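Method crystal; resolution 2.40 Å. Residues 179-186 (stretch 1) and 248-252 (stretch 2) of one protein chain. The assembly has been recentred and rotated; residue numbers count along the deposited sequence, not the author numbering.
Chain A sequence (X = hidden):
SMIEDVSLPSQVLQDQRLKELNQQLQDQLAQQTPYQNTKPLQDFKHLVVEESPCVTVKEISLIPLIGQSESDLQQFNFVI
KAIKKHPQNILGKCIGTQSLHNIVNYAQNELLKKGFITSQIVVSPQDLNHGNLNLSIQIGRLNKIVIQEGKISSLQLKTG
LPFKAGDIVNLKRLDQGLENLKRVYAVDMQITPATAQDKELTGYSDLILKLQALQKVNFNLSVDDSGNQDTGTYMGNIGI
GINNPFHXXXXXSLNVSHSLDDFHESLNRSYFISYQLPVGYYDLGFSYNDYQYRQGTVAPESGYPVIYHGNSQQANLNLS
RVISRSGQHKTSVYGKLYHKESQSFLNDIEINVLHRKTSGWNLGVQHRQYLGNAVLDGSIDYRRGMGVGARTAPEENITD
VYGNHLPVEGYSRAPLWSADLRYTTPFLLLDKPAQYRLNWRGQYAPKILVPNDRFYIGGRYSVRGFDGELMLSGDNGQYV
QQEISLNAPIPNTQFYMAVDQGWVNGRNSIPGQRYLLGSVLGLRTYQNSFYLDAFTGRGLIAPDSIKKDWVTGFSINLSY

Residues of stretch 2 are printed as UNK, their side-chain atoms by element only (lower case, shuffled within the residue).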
# COMPACT_ATOMS: atom_id res chain seq x y z
N GLU A 179 -1.89 -0.70 -13.90
CA GLU A 179 -2.32 -0.94 -12.52
C GLU A 179 -3.69 -0.32 -12.27
O GLU A 179 -4.53 -0.92 -11.58
CB GLU A 179 -1.30 -0.38 -11.54
CG GLU A 179 -0.28 -1.40 -11.07
CD GLU A 179 0.93 -0.75 -10.44
OE1 GLU A 179 2.07 -1.17 -10.75
OE2 GLU A 179 0.76 0.20 -9.65
N ASN A 180 -3.93 0.87 -12.82
CA ASN A 180 -5.24 1.51 -12.68
C ASN A 180 -6.34 0.68 -13.33
O ASN A 180 -7.45 0.59 -12.79
CB ASN A 180 -5.19 2.91 -13.28
CG ASN A 180 -4.32 3.85 -12.49
OD1 ASN A 180 -3.94 3.55 -11.36
ND2 ASN A 180 -4.01 5.01 -13.06
N LEU A 181 -6.05 0.06 -14.47
CA LEU A 181 -7.07 -0.73 -15.15
C LEU A 181 -7.29 -2.07 -14.46
O LEU A 181 -8.38 -2.65 -14.57
CB LEU A 181 -6.69 -0.96 -16.62
CG LEU A 181 -6.62 0.26 -17.54
CD1 LEU A 181 -6.46 -0.16 -19.00
CD2 LEU A 181 -7.84 1.14 -17.35
N LYS A 182 -6.28 -2.59 -13.77
CA LYS A 182 -6.43 -3.87 -13.09
C LYS A 182 -7.28 -3.78 -11.83
O LYS A 182 -7.57 -4.82 -11.22
CB LYS A 182 -5.06 -4.46 -12.75
CG LYS A 182 -4.39 -5.14 -13.93
CD LYS A 182 -2.91 -5.33 -13.69
CE LYS A 182 -2.63 -6.18 -12.45
NZ LYS A 182 -2.95 -7.61 -12.66
N ARG A 183 -7.69 -2.58 -11.42
CA ARG A 183 -8.64 -2.48 -10.32
C ARG A 183 -10.01 -2.99 -10.74
O ARG A 183 -10.73 -3.56 -9.91
CB ARG A 183 -8.74 -1.03 -9.84
CG ARG A 183 -7.48 -0.53 -9.16
CD ARG A 183 -7.63 0.90 -8.71
NE ARG A 183 -6.37 1.44 -8.23
CZ ARG A 183 -6.25 2.60 -7.59
NH1 ARG A 183 -7.33 3.33 -7.34
NH2 ARG A 183 -5.06 3.02 -7.19
N VAL A 184 -10.38 -2.83 -12.00
CA VAL A 184 -11.71 -3.21 -12.48
C VAL A 184 -11.68 -4.22 -13.62
O VAL A 184 -12.73 -4.79 -13.94
CB VAL A 184 -12.53 -1.97 -12.90
CG1 VAL A 184 -12.58 -0.95 -11.76
CG2 VAL A 184 -11.95 -1.34 -14.14
N TYR A 185 -10.52 -4.46 -14.23
CA TYR A 185 -10.41 -5.42 -15.32
C TYR A 185 -9.33 -6.45 -15.02
O TYR A 185 -8.38 -6.19 -14.28
CB TYR A 185 -10.04 -4.76 -16.66
CG TYR A 185 -11.04 -3.76 -17.19
CD1 TYR A 185 -12.26 -4.18 -17.72
CD2 TYR A 185 -10.74 -2.41 -17.20
CE1 TYR A 185 -13.16 -3.26 -18.22
CE2 TYR A 185 -11.63 -1.49 -17.69
CZ TYR A 185 -12.84 -1.91 -18.20
OH TYR A 185 -13.72 -0.98 -18.70
N ALA A 186 -9.49 -7.63 -15.62
CA ALA A 186 -8.36 -8.50 -15.92
C ALA A 186 -7.74 -8.00 -17.22
O ALA A 186 -8.43 -7.90 -18.24
CB ALA A 186 -8.81 -9.95 -16.05
N UNK A 248 -15.37 4.62 -13.94
CA UNK A 248 -14.24 5.51 -13.79
C UNK A 248 -13.04 4.76 -13.23
O UNK A 248 -12.16 5.37 -12.59
c UNK A 248 -14.59 6.70 -12.89
c UNK A 248 -15.03 8.43 -14.64
c UNK A 248 -15.60 7.71 -13.43
c UNK A 248 -16.01 8.71 -12.35
N UNK A 249 -12.98 3.45 -13.45
CA UNK A 249 -12.00 2.58 -12.80
C UNK A 249 -12.09 2.72 -11.28
O UNK A 249 -11.10 2.55 -10.56
n UNK A 249 -10.23 4.23 -15.26
c UNK A 249 -10.50 3.02 -14.80
c UNK A 249 -10.58 2.86 -13.29
o UNK A 249 -10.69 2.06 -15.54
N UNK A 250 -13.29 3.02 -10.79
CA UNK A 250 -13.53 3.31 -9.39
C UNK A 250 -13.94 2.05 -8.64
O UNK A 250 -14.37 1.05 -9.23
o UNK A 250 -16.93 4.53 -9.74
c UNK A 250 -14.60 4.39 -9.23
c UNK A 250 -15.80 4.15 -10.13
o UNK A 250 -15.62 3.59 -11.23
N UNK A 251 -13.81 2.10 -7.32
CA UNK A 251 -14.18 0.98 -6.45
C UNK A 251 -14.93 1.54 -5.25
O UNK A 251 -14.45 2.45 -4.58
c UNK A 251 -11.06 -1.20 -7.00
c UNK A 251 -12.45 -0.69 -7.18
c UNK A 251 -13.28 -0.70 -4.81
c UNK A 251 -12.95 0.17 -6.01
N UNK A 252 -16.11 0.99 -5.00
CA UNK A 252 -16.94 1.39 -3.87
C UNK A 252 -17.05 0.21 -2.91
O UNK A 252 -17.42 -0.89 -3.32
c UNK A 252 -20.75 2.30 -3.87
c UNK A 252 -18.33 1.83 -4.34
c UNK A 252 -19.36 2.16 -3.26
c UNK A 252 -18.98 3.43 -2.51
O HOH W 1 -10.28 2.39 -7.99

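Position 248 carries four side-chain carbons and no heteroatom, forked at the second carbon. Its CA-to-CB bond points away from stretch 1, and it makes no contact there: the nearest pair is its CB and Val-184 CG1, 8.0 Å apart. A four-carbon chain that branches one atom beyond CB is Leu-248.

Position 249 has two side-chain carbons, the second bearing one oxygen and one nitrogen. Its CB is 3.9 Å from Asn-180 O, while its side-chain oxygen sits 3.5 Å from Leu-181 CD2 and 3.9 Å from Val-184 CG2. The planar end is a carboxamide, and with a single carbon before it the residue is Asn-249. Its backbone is left-handed (phi/psi 56/30), and its CA lies 5.8 Å from the CA of Val-184, the nearest CA pair across the two stretches. The amide oxygen rests against methyl groups, which can pack against it but cannot donate to it; ND2 is satisfied elsewhere in the structure.

Position 250 also has two side-chain carbons, but the second carries two oxygens. Its CA-to-CB bond points away from stretch 1; what it offers there is backbone, its O being 3.7 Å from Val-184 CG1. The carboxylate makes it Asp-250. The side chain instead serves its own loop, with Leu-248 N donating to Asp-250 OD1 at 2.9 Å and an angle of 151°.

Position 251 shows four carbons forked at the first, one arm two carbons long. Its CA-to-CB bond points toward stretch 1, and the tip of the longer arm reaches 3.7 Å from Arg-183 CB, packing on the aliphatic base of that side chain. Branching at CB with unequal arms defines Ile-251, whose chi2 of 163° (t) extends the arm ending in CD1.

Position 252 again has four carbons forked at the second. It is out of reach, the nearest pair being its CB and Val-184 CG1, 9.8 Å apart. The fork makes it Leu-252.

The contact is small, burying 277 Å² over both sides, and no direct hydrogen bond crosses it. Asn-249 supplies the largest covered area, 94 Å², and Val-184 meets its backbone directly, CG1 lying 3.7 Å from Asn-249 CA. Tyr-185 N -> Leu-181 O, at 2.8 Å, helps hold the turn that presents Val-184. The polar link is indirect: water 1 donates to Asn-249 O at 2.7 Å and accepts from Arg-183 NH1 at 3.2 Å. Arg-183 therefore contributes twice, through CB against Ile-251 and through its guanidinium to the water, while van der Waals packing makes up the direct contact.

Stretch 2, residues 248-252: LNDIL
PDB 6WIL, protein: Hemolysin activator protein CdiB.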